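Local coordinates for protein glutamate--tRNA ligase (Elizabethkingia anophelis, PDB 6B1Z) that probably attaches glutamate to its cognate tRNA in an ATP-dependent reaction, as a class I glutamyl-tRNA synthetase, at residues L24-V29 and E305-M310; E71-V76 and V325-M330; L260-K265 and F276-F281; F16-T21 and E64-A69. All coordinates share one frame; numbering follows the deposited sequence.

Interaction 1: residues L24-V29 and E305-M310; sequences LHLGGV and EAFINM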
# COMPACT_ATOMS: atom_id res chain seq x y z
N LEU A 24 -4.87 5.79 -0.47
CA LEU A 24 -3.45 5.54 -0.69
C LEU A 24 -3.25 4.30 -1.55
O LEU A 24 -3.88 3.26 -1.33
CB LEU A 24 -2.73 5.34 0.65
CG LEU A 24 -2.65 6.54 1.58
CD1 LEU A 24 -1.88 6.13 2.82
CD2 LEU A 24 -1.99 7.73 0.89
N HIS A 25 -2.37 4.41 -2.56
CA HIS A 25 -1.91 3.28 -3.32
C HIS A 25 -0.63 2.73 -2.68
O HIS A 25 -0.07 3.33 -1.76
CB HIS A 25 -1.66 3.67 -4.78
CG HIS A 25 -2.90 4.02 -5.54
ND1 HIS A 25 -3.39 3.26 -6.58
CD2 HIS A 25 -3.76 5.07 -5.41
CE1 HIS A 25 -4.49 3.81 -7.05
NE2 HIS A 25 -4.73 4.91 -6.37
N LEU A 26 -0.17 1.59 -3.18
CA LEU A 26 1.05 0.98 -2.64
C LEU A 26 2.24 1.92 -2.74
O LEU A 26 3.06 2.00 -1.82
CB LEU A 26 1.33 -0.34 -3.36
CG LEU A 26 1.99 -1.45 -2.56
CD1 LEU A 26 1.12 -1.83 -1.36
CD2 LEU A 26 2.18 -2.65 -3.47
N GLY A 27 2.37 2.63 -3.86
CA GLY A 27 3.45 3.61 -3.98
C GLY A 27 3.41 4.66 -2.89
O GLY A 27 4.45 5.07 -2.37
N GLY A 28 2.20 5.11 -2.52
CA GLY A 28 2.10 6.12 -1.47
C GLY A 28 2.44 5.58 -0.10
O GLY A 28 3.07 6.26 0.71
N VAL A 29 2.03 4.33 0.19
CA VAL A 29 2.43 3.69 1.43
C VAL A 29 3.94 3.59 1.52
O VAL A 29 4.53 3.85 2.58
CB VAL A 29 1.79 2.29 1.53
CG1 VAL A 29 2.32 1.53 2.76
CG2 VAL A 29 0.27 2.42 1.57
N GLU A 305 2.33 -5.95 10.15
CA GLU A 305 3.77 -6.12 10.22
C GLU A 305 4.31 -6.81 8.97
O GLU A 305 5.41 -6.50 8.50
CB GLU A 305 4.15 -6.93 11.45
CG GLU A 305 3.73 -6.28 12.76
CD GLU A 305 2.29 -6.59 13.17
OE1 GLU A 305 1.54 -7.30 12.43
OE2 GLU A 305 1.90 -6.12 14.27
N ALA A 306 3.54 -7.77 8.43
CA ALA A 306 3.96 -8.46 7.21
C ALA A 306 3.79 -7.56 6.00
O ALA A 306 4.66 -7.52 5.12
CB ALA A 306 3.15 -9.74 7.03
N PHE A 307 2.68 -6.83 5.96
CA PHE A 307 2.42 -5.88 4.88
C PHE A 307 3.54 -4.85 4.76
O PHE A 307 4.07 -4.62 3.66
CB PHE A 307 1.08 -5.19 5.12
CG PHE A 307 0.77 -4.10 4.13
CD1 PHE A 307 0.54 -4.41 2.80
CD2 PHE A 307 0.69 -2.78 4.54
CE1 PHE A 307 0.24 -3.40 1.87
CE2 PHE A 307 0.40 -1.76 3.64
CZ PHE A 307 0.17 -2.07 2.31
N ILE A 308 3.91 -4.20 5.87
CA ILE A 308 4.89 -3.12 5.77
C ILE A 308 6.30 -3.68 5.54
O ILE A 308 7.12 -3.03 4.87
CB ILE A 308 4.78 -2.18 6.98
CG1 ILE A 308 5.37 -0.81 6.63
CG2 ILE A 308 5.40 -2.82 8.24
CD1 ILE A 308 4.63 -0.12 5.48
N ASN A 309 6.59 -4.89 6.02
CA ASN A 309 7.85 -5.55 5.68
C ASN A 309 7.94 -5.77 4.16
O ASN A 309 8.99 -5.52 3.54
CB ASN A 309 7.94 -6.88 6.47
CG ASN A 309 9.36 -7.47 6.56
OD1 ASN A 309 9.61 -8.34 7.40
ND2 ASN A 309 10.27 -7.06 5.68
N MET A 310 6.84 -6.22 3.56
CA MET A 310 6.81 -6.43 2.11
C MET A 310 7.02 -5.12 1.36
O MET A 310 7.83 -5.04 0.42
CB MET A 310 5.48 -7.08 1.73
CG MET A 310 5.28 -7.31 0.23
SD MET A 310 4.65 -5.86 -0.66
CE MET A 310 2.99 -5.75 -0.03

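Interaction 2: residues E71-V76 and V325-M330; sequences EWIGMV and VSMDEM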
# COMPACT_ATOMS: atom_id res chain seq x y z
N GLU A 71 -2.06 4.77 11.03
CA GLU A 71 -2.23 4.20 12.37
C GLU A 71 -2.20 2.68 12.33
O GLU A 71 -1.61 2.04 13.21
CB GLU A 71 -3.54 4.73 12.99
CG GLU A 71 -3.45 6.22 13.38
CD GLU A 71 -4.81 6.90 13.62
OE1 GLU A 71 -5.85 6.23 13.49
OE2 GLU A 71 -4.82 8.11 13.95
N TRP A 72 -2.83 2.08 11.31
CA TRP A 72 -2.85 0.62 11.19
C TRP A 72 -1.43 0.07 11.06
O TRP A 72 -1.09 -0.95 11.68
CB TRP A 72 -3.71 0.20 9.99
CG TRP A 72 -3.72 -1.29 9.72
CD1 TRP A 72 -4.15 -2.26 10.58
CD2 TRP A 72 -3.31 -1.96 8.52
NE1 TRP A 72 -4.02 -3.50 9.99
CE2 TRP A 72 -3.50 -3.34 8.73
CE3 TRP A 72 -2.79 -1.53 7.29
CZ2 TRP A 72 -3.20 -4.30 7.77
CZ3 TRP A 72 -2.48 -2.49 6.33
CH2 TRP A 72 -2.69 -3.86 6.58
N ILE A 73 -0.60 0.73 10.25
CA ILE A 73 0.77 0.30 10.02
C ILE A 73 1.71 0.66 11.17
O ILE A 73 2.73 0.00 11.37
CB ILE A 73 1.26 0.89 8.68
CG1 ILE A 73 0.41 0.35 7.53
CG2 ILE A 73 2.73 0.59 8.47
CD1 ILE A 73 0.49 1.22 6.28
N GLY A 74 1.36 1.68 11.95
CA GLY A 74 2.19 2.07 13.07
C GLY A 74 3.17 3.19 12.78
O GLY A 74 4.27 3.20 13.34
N MET A 75 2.80 4.16 11.92
CA MET A 75 3.67 5.27 11.53
C MET A 75 2.93 6.59 11.75
O MET A 75 2.53 7.26 10.79
CB MET A 75 4.10 5.15 10.07
CG MET A 75 4.65 3.82 9.68
SD MET A 75 5.33 3.89 8.01
CE MET A 75 3.87 4.16 7.00
N VAL A 76 2.76 6.99 13.01
CA VAL A 76 1.97 8.17 13.37
C VAL A 76 2.81 9.42 13.15
O VAL A 76 3.94 9.50 13.67
CB VAL A 76 1.49 8.07 14.81
CG1 VAL A 76 0.66 9.30 15.17
CG2 VAL A 76 0.67 6.78 15.03
N VAL A 325 12.10 -8.35 9.03
CA VAL A 325 12.56 -7.30 9.93
C VAL A 325 11.35 -6.57 10.51
O VAL A 325 10.35 -6.33 9.81
CB VAL A 325 13.50 -6.29 9.23
CG1 VAL A 325 14.94 -6.83 9.22
CG2 VAL A 325 13.02 -5.98 7.83
N SER A 326 11.44 -6.23 11.79
CA SER A 326 10.46 -5.42 12.47
C SER A 326 10.62 -3.95 12.11
O SER A 326 11.64 -3.53 11.56
CB SER A 326 10.61 -5.58 13.98
OG SER A 326 11.81 -4.93 14.42
N MET A 327 9.62 -3.15 12.46
CA MET A 327 9.74 -1.70 12.27
C MET A 327 10.98 -1.15 12.99
O MET A 327 11.69 -0.31 12.43
CB MET A 327 8.48 -0.99 12.76
CG MET A 327 8.47 0.52 12.53
SD MET A 327 8.37 0.97 10.79
CE MET A 327 6.63 0.77 10.50
N ASP A 328 11.23 -1.59 14.22
CA ASP A 328 12.41 -1.10 14.94
C ASP A 328 13.70 -1.49 14.22
O ASP A 328 14.65 -0.69 14.16
CB ASP A 328 12.43 -1.61 16.38
CG ASP A 328 11.50 -0.83 17.28
OD1 ASP A 328 11.13 0.31 16.91
OD2 ASP A 328 11.14 -1.35 18.36
N GLU A 329 13.77 -2.71 13.69
CA GLU A 329 14.96 -3.12 12.95
C GLU A 329 15.13 -2.30 11.66
O GLU A 329 16.25 -1.90 11.32
CB GLU A 329 14.90 -4.62 12.66
CG GLU A 329 15.08 -5.45 13.93
CD GLU A 329 14.78 -6.94 13.78
OE1 GLU A 329 13.89 -7.31 12.97
OE2 GLU A 329 15.42 -7.74 14.49
N MET A 330 14.02 -2.04 10.96
CA MET A 330 14.10 -1.22 9.75
C MET A 330 14.55 0.20 10.08
O MET A 330 15.35 0.78 9.34
CB MET A 330 12.76 -1.20 9.02
CG MET A 330 12.43 -2.53 8.38
SD MET A 330 11.03 -2.51 7.25
CE MET A 330 9.64 -2.41 8.37

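Interaction 3: residues L260-K265 and F276-F281; sequences LKPEGK and FGFPVF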
# COMPACT_ATOMS: atom_id res chain seq x y z
N LEU A 260 6.85 -1.63 -10.38
CA LEU A 260 6.59 -2.25 -11.67
C LEU A 260 5.53 -3.35 -11.57
O LEU A 260 5.25 -3.90 -10.49
CB LEU A 260 7.88 -2.80 -12.26
CG LEU A 260 8.99 -1.76 -12.42
CD1 LEU A 260 10.26 -2.42 -12.89
CD2 LEU A 260 8.57 -0.66 -13.39
N LYS A 261 4.93 -3.66 -12.72
CA LYS A 261 3.94 -4.73 -12.79
C LYS A 261 4.55 -6.07 -12.40
O LYS A 261 5.77 -6.28 -12.54
CB LYS A 261 3.38 -4.84 -14.21
CG LYS A 261 2.45 -3.73 -14.60
CD LYS A 261 1.76 -4.04 -15.92
CE LYS A 261 0.92 -2.88 -16.40
NZ LYS A 261 -0.07 -2.47 -15.37
N PRO A 262 3.74 -7.01 -11.92
CA PRO A 262 4.30 -8.32 -11.57
C PRO A 262 4.93 -9.03 -12.75
O PRO A 262 5.94 -9.72 -12.60
CB PRO A 262 3.08 -9.10 -11.04
CG PRO A 262 2.10 -8.05 -10.63
CD PRO A 262 2.31 -6.90 -11.58
N GLU A 263 4.35 -8.87 -13.94
CA GLU A 263 4.86 -9.52 -15.14
C GLU A 263 4.65 -8.59 -16.32
O GLU A 263 3.66 -7.85 -16.37
CB GLU A 263 4.16 -10.89 -15.37
CG GLU A 263 4.58 -11.96 -14.35
CD GLU A 263 3.67 -13.18 -14.33
OE1 GLU A 263 2.76 -13.27 -15.18
OE2 GLU A 263 3.88 -14.06 -13.45
N GLY A 264 5.59 -8.61 -17.25
CA GLY A 264 5.52 -7.76 -18.41
C GLY A 264 6.07 -6.37 -18.16
O GLY A 264 6.60 -6.04 -17.10
N LYS A 265 5.92 -5.53 -19.19
CA LYS A 265 6.34 -4.14 -19.13
C LYS A 265 5.27 -3.27 -18.48
O LYS A 265 4.09 -3.64 -18.42
CB LYS A 265 6.65 -3.63 -20.54
N PHE A 276 -5.09 -10.23 -11.27
CA PHE A 276 -4.34 -11.29 -10.61
C PHE A 276 -4.87 -11.65 -9.23
O PHE A 276 -4.44 -12.67 -8.68
CB PHE A 276 -2.86 -10.89 -10.50
CG PHE A 276 -2.13 -10.92 -11.81
CD1 PHE A 276 -1.70 -12.11 -12.35
CD2 PHE A 276 -1.89 -9.74 -12.50
CE1 PHE A 276 -1.03 -12.14 -13.56
CE2 PHE A 276 -1.22 -9.76 -13.71
CZ PHE A 276 -0.79 -10.96 -14.24
N GLY A 277 -5.79 -10.87 -8.67
CA GLY A 277 -6.38 -11.21 -7.38
C GLY A 277 -5.58 -10.82 -6.15
O GLY A 277 -5.41 -11.63 -5.24
N PHE A 278 -5.09 -9.59 -6.10
CA PHE A 278 -4.51 -9.06 -4.88
C PHE A 278 -5.03 -7.64 -4.69
O PHE A 278 -5.44 -6.98 -5.65
CB PHE A 278 -2.97 -9.09 -4.87
CG PHE A 278 -2.33 -8.38 -6.03
CD1 PHE A 278 -2.11 -7.00 -5.99
CD2 PHE A 278 -1.89 -9.08 -7.14
CE1 PHE A 278 -1.50 -6.35 -7.05
CE2 PHE A 278 -1.28 -8.44 -8.20
CZ PHE A 278 -1.09 -7.06 -8.16
N PRO A 279 -5.04 -7.15 -3.45
CA PRO A 279 -5.56 -5.80 -3.20
C PRO A 279 -4.56 -4.74 -3.64
O PRO A 279 -3.38 -5.00 -3.85
CB PRO A 279 -5.80 -5.78 -1.69
CG PRO A 279 -4.91 -6.83 -1.14
CD PRO A 279 -4.68 -7.85 -2.21
N VAL A 280 -5.08 -3.53 -3.79
CA VAL A 280 -4.24 -2.41 -4.19
C VAL A 280 -4.21 -1.29 -3.16
O VAL A 280 -3.30 -0.45 -3.21
CB VAL A 280 -4.66 -1.87 -5.57
CG1 VAL A 280 -4.34 -2.90 -6.65
CG2 VAL A 280 -6.13 -1.50 -5.58
N PHE A 281 -5.14 -1.25 -2.21
CA PHE A 281 -5.16 -0.22 -1.18
C PHE A 281 -4.97 -0.85 0.19
O PHE A 281 -5.37 -2.00 0.40
CB PHE A 281 -6.50 0.53 -1.22
CG PHE A 281 -6.89 1.00 -2.60
CD1 PHE A 281 -5.98 1.69 -3.39
CD2 PHE A 281 -8.15 0.74 -3.10
CE1 PHE A 281 -6.33 2.13 -4.67
CE2 PHE A 281 -8.51 1.17 -4.38
CZ PHE A 281 -7.60 1.87 -5.15

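Interaction 4: residues F16-T21 and E64-A69; sequences FAPSPT and EYIMEA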
# COMPACT_ATOMS: atom_id res chain seq x y z
N PHE A 16 5.18 13.65 4.46
CA PHE A 16 4.30 12.92 3.56
C PHE A 16 3.21 13.90 3.15
O PHE A 16 2.54 14.47 4.03
CB PHE A 16 3.74 11.69 4.28
CG PHE A 16 2.90 10.79 3.41
CD1 PHE A 16 3.36 10.38 2.17
CD2 PHE A 16 1.67 10.32 3.87
CE1 PHE A 16 2.60 9.55 1.38
CE2 PHE A 16 0.90 9.48 3.07
CZ PHE A 16 1.37 9.09 1.83
N ALA A 17 3.05 14.11 1.85
CA ALA A 17 2.15 15.14 1.32
C ALA A 17 1.17 14.51 0.35
O ALA A 17 1.22 14.77 -0.86
CB ALA A 17 2.95 16.26 0.66
N PRO A 18 0.27 13.67 0.85
CA PRO A 18 -0.84 13.17 0.03
C PRO A 18 -1.93 14.23 -0.14
O PRO A 18 -2.17 15.08 0.73
CB PRO A 18 -1.36 11.99 0.85
CG PRO A 18 -1.19 12.45 2.26
CD PRO A 18 0.13 13.24 2.25
N SER A 19 -2.57 14.16 -1.26
CA SER A 19 -3.81 14.89 -1.49
C SER A 19 -5.01 14.06 -1.04
O SER A 19 -4.98 12.83 -1.11
CB SER A 19 -3.96 15.25 -2.97
OG SER A 19 -3.81 14.11 -3.80
N PRO A 20 -6.10 14.75 -0.54
CA PRO A 20 -7.32 14.05 -0.11
C PRO A 20 -8.23 13.72 -1.29
O PRO A 20 -9.38 14.16 -1.37
CB PRO A 20 -7.95 15.06 0.85
CG PRO A 20 -7.62 16.36 0.23
CD PRO A 20 -6.20 16.20 -0.30
N THR A 21 -7.70 12.92 -2.22
CA THR A 21 -8.30 12.70 -3.53
C THR A 21 -8.58 11.22 -3.78
O THR A 21 -8.66 10.78 -4.93
CB THR A 21 -7.39 13.26 -4.62
OG1 THR A 21 -6.07 12.73 -4.47
CG2 THR A 21 -7.33 14.79 -4.54
N GLU A 64 -9.12 11.21 6.69
CA GLU A 64 -9.38 10.17 7.68
C GLU A 64 -8.81 8.83 7.23
O GLU A 64 -8.19 8.11 8.01
CB GLU A 64 -10.88 10.06 7.95
CG GLU A 64 -11.50 11.29 8.62
CD GLU A 64 -11.96 12.36 7.63
OE1 GLU A 64 -11.36 12.50 6.54
OE2 GLU A 64 -12.95 13.06 7.94
N TYR A 65 -8.99 8.49 5.95
CA TYR A 65 -8.40 7.27 5.40
C TYR A 65 -6.89 7.23 5.61
O TYR A 65 -6.32 6.21 6.02
CB TYR A 65 -8.76 7.15 3.91
CG TYR A 65 -8.30 5.86 3.26
CD1 TYR A 65 -6.96 5.66 2.92
CD2 TYR A 65 -9.21 4.85 2.99
CE1 TYR A 65 -6.54 4.48 2.34
CE2 TYR A 65 -8.80 3.66 2.41
CZ TYR A 65 -7.47 3.49 2.09
OH TYR A 65 -7.06 2.32 1.50
N ILE A 66 -6.21 8.33 5.27
CA ILE A 66 -4.76 8.39 5.40
C ILE A 66 -4.35 8.16 6.85
O ILE A 66 -3.45 7.36 7.13
CB ILE A 66 -4.24 9.74 4.88
CG1 ILE A 66 -4.44 9.82 3.37
CG2 ILE A 66 -2.77 9.93 5.28
CD1 ILE A 66 -4.49 11.28 2.85
N MET A 67 -4.99 8.88 7.79
CA MET A 67 -4.64 8.71 9.20
C MET A 67 -4.90 7.29 9.67
O MET A 67 -4.06 6.70 10.37
CB MET A 67 -5.40 9.73 10.06
CG MET A 67 -4.86 11.15 9.96
SD MET A 67 -3.12 11.27 10.44
CE MET A 67 -3.19 10.78 12.16
N GLU A 68 -6.04 6.70 9.27
CA GLU A 68 -6.35 5.33 9.68
C GLU A 68 -5.33 4.34 9.12
O GLU A 68 -4.93 3.40 9.81
CB GLU A 68 -7.77 4.95 9.25
CG GLU A 68 -8.23 3.59 9.77
CD GLU A 68 -9.68 3.27 9.42
OE1 GLU A 68 -10.42 4.20 9.02
OE2 GLU A 68 -10.08 2.09 9.55
N ALA A 69 -4.87 4.56 7.89
CA ALA A 69 -3.90 3.64 7.31
C ALA A 69 -2.55 3.76 7.99
O ALA A 69 -1.90 2.75 8.28
CB ALA A 69 -3.77 3.89 5.81

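Interaction 1: residues L24-V29 and E305-M310
The ring of Phe307 enters between Leu26 and Val29, which stand three residues apart on the first turn of helix 26-41, and each touches different atoms of the ring. Leu26 CD1 lies 3.7 Å from Phe307 CE1 and almost as close to CZ, while Val29 CG1 sits 3.9 Å from Phe307 CE2. Both methyls reach the ring obliquely. The approaches differ: Val29 and Phe307 approach from opposite directions, CG1 arriving at a slant beside CE2, whereas Leu26 and Phe307 run past one another in opposite senses, with the leucine CD1 branch making the contact. Phe307 gains this reach from a first torsion that sets CG opposite its backbone N (chi1 175°), carrying the ring across to the other helix. Val29 CG1 serves a second partner as well, touching Ile308 CD1 at 3.9 Å. All four residues are buried, and the contact is wholly apolar. His25, at the N-cap position, begins the HLGG sequence that corresponds to the HIGH signature of class I synthetases; the contact therefore packs the apolar side of this signature helix. Helix 62-73 closes the same core, with Ile73 touching Val29, Phe307 and Ile308, and Trp72 meeting the Phe307 ring. Tyr297 and Phe346, from loops, cover Leu26, while helix 304-312 is backed by helix 348-361 through Tyr358 and Phe354.

Interaction 2: residues E71-V76 and V325-M330
The Schellman motif that ends helix 62-73 offers a small surface of backbone carbonyls and the side chains of Ile73 and Met75 to Met327 in the first turn of helix 327-333. A single atom does nearly all the touching: Met327 CE lies 4.1 Å from the carbonyl O of Ile73 and 4.4 Å from Ile73 CG2. It also approaches Met75 CG at 3.7 Å, the two methionine chains crossing at about a right angle, although Met75 was modelled in two conformers and this distance, taken from one of them, is doubtful. Met327 starts out extended from its backbone N (chi1 -176°) and then bends at both later torsions, which brings its methyl to the helix end. In the motif itself, Gly74 is the C-prime residue with positive phi, and Met75 N returns to the carbonyl O of Leu70. On the other side, within 325-330, Ser326 and Glu329 form a capping box at the start of helix 327-333: Glu329 N donates to Ser326 OG at 3.1 Å, and Ser326 N to Glu329 OE1 at 2.9 Å, with an N-H...O angle of 169°. Met75 and Met327 both also rest on Tyr36 of helix 26-41, and Asn309 OD1 accepts from Val325 N.

Interaction 3: residues L260-K265 and F276-F281
The Phe278 ring receives Pro262 obliquely: Pro262 CG lies 4.2 Å from both CZ and CE2 of Phe278. The Phe276 ring is met in the same slanted way by the carboxylate of Glu263, whose OE1 comes within 4.3 Å of Phe276 CE1. That second pairing is doubtful, because Phe276 has two deposited conformers and both residues touch a crystal neighbour. Farther along, Val280 CG2 sits 3.5 Å above the plane of the Phe281 ring, over its centre, and His25 meets Phe281 edge-to-face. Phe278 holds CG between its own N and carbonyl carbon (chi1 56°), which aims the ring at the proline, and Phe346 packs against the same ring. The two segments flank the KLSKR sequence, the counterpart of the KMSKS motif of class I synthetases, and so bring together the entry and exit of that loop. Lys261 NZ reaches into it, forming a salt bridge with Asp272 OD2 and a hydrogen bond to Lys267 O, while Arg345 NH1 bonds the carbonyl oxygens of Lys261 and Gly264. The direct contact between the segments is thus weak and without bonds of fixed direction, the polar bonds being carried by Lys261 and Arg345; such a contact would probably not by itself prevent the movement that KMSKS loops of class I enzymes undergo during catalysis.

Interaction 4: residues F16-T21 and E64-A69
The loop that leaves strand 13-16 of the catalytic nucleotide-binding fold, carrying the PSPTG sequence that precedes the signature helix, rests on helix 62-73 through Ile66. The terminal methyl of Ile66 bears most of the contact, with CD1 at 3.6 Å from Pro18 CG and 3.8 Å from Pro18 CB, so it lies against one side of the proline ring. With CG1 beside the backbone N (chi1 -68°), the other branch of Ile66 is left to face Phe16: CG2 stands 4.3 Å from Phe16 CE2, at the ring edge and close to its plane. Pro18 also covers one face of that ring, its CD 3.7 Å above the plane of Phe16 and offset toward the rim. Leu48 of strand 45-48 packs on Phe16 and Pro18. Beyond Pro18, two hydroxyls pair: Ser19 OG and Thr21 OG1 share a hydrogen bond of 2.7 Å, and Pro20 between them is the centre of an inverse gamma turn. Ser19 sends its CB away from the helix, although its carbonyl O still comes near Ile66 CD1. Between the two segments the contact is mainly apolar and depends on shape, while the Ser19-Thr21 hydroxyl bond is made within the loop.

Overall arrangement
Interaction 1 is the core contact: every touching residue is buried, and its centre lies about 4 Å from that of the chain. Interaction 2 touches it through helix 62-73 but reaches a more exposed helix end. Interactions 2 and 4 use different parts of helix 62-73, interaction 4 its N-terminal half and interaction 2 its C-terminal end, with centres about 17 Å apart. Interaction 4 meets interaction 1 where Leu24 packs on Phe16 and Ile66; interaction 3 meets both through Phe281, which touches His25 and Tyr65. All four contacts are mainly apolar across their segments. A capping box orders a helix start in interaction 2, whereas interaction 3, without regular secondary structure, has its polar bonds outside the contact itself.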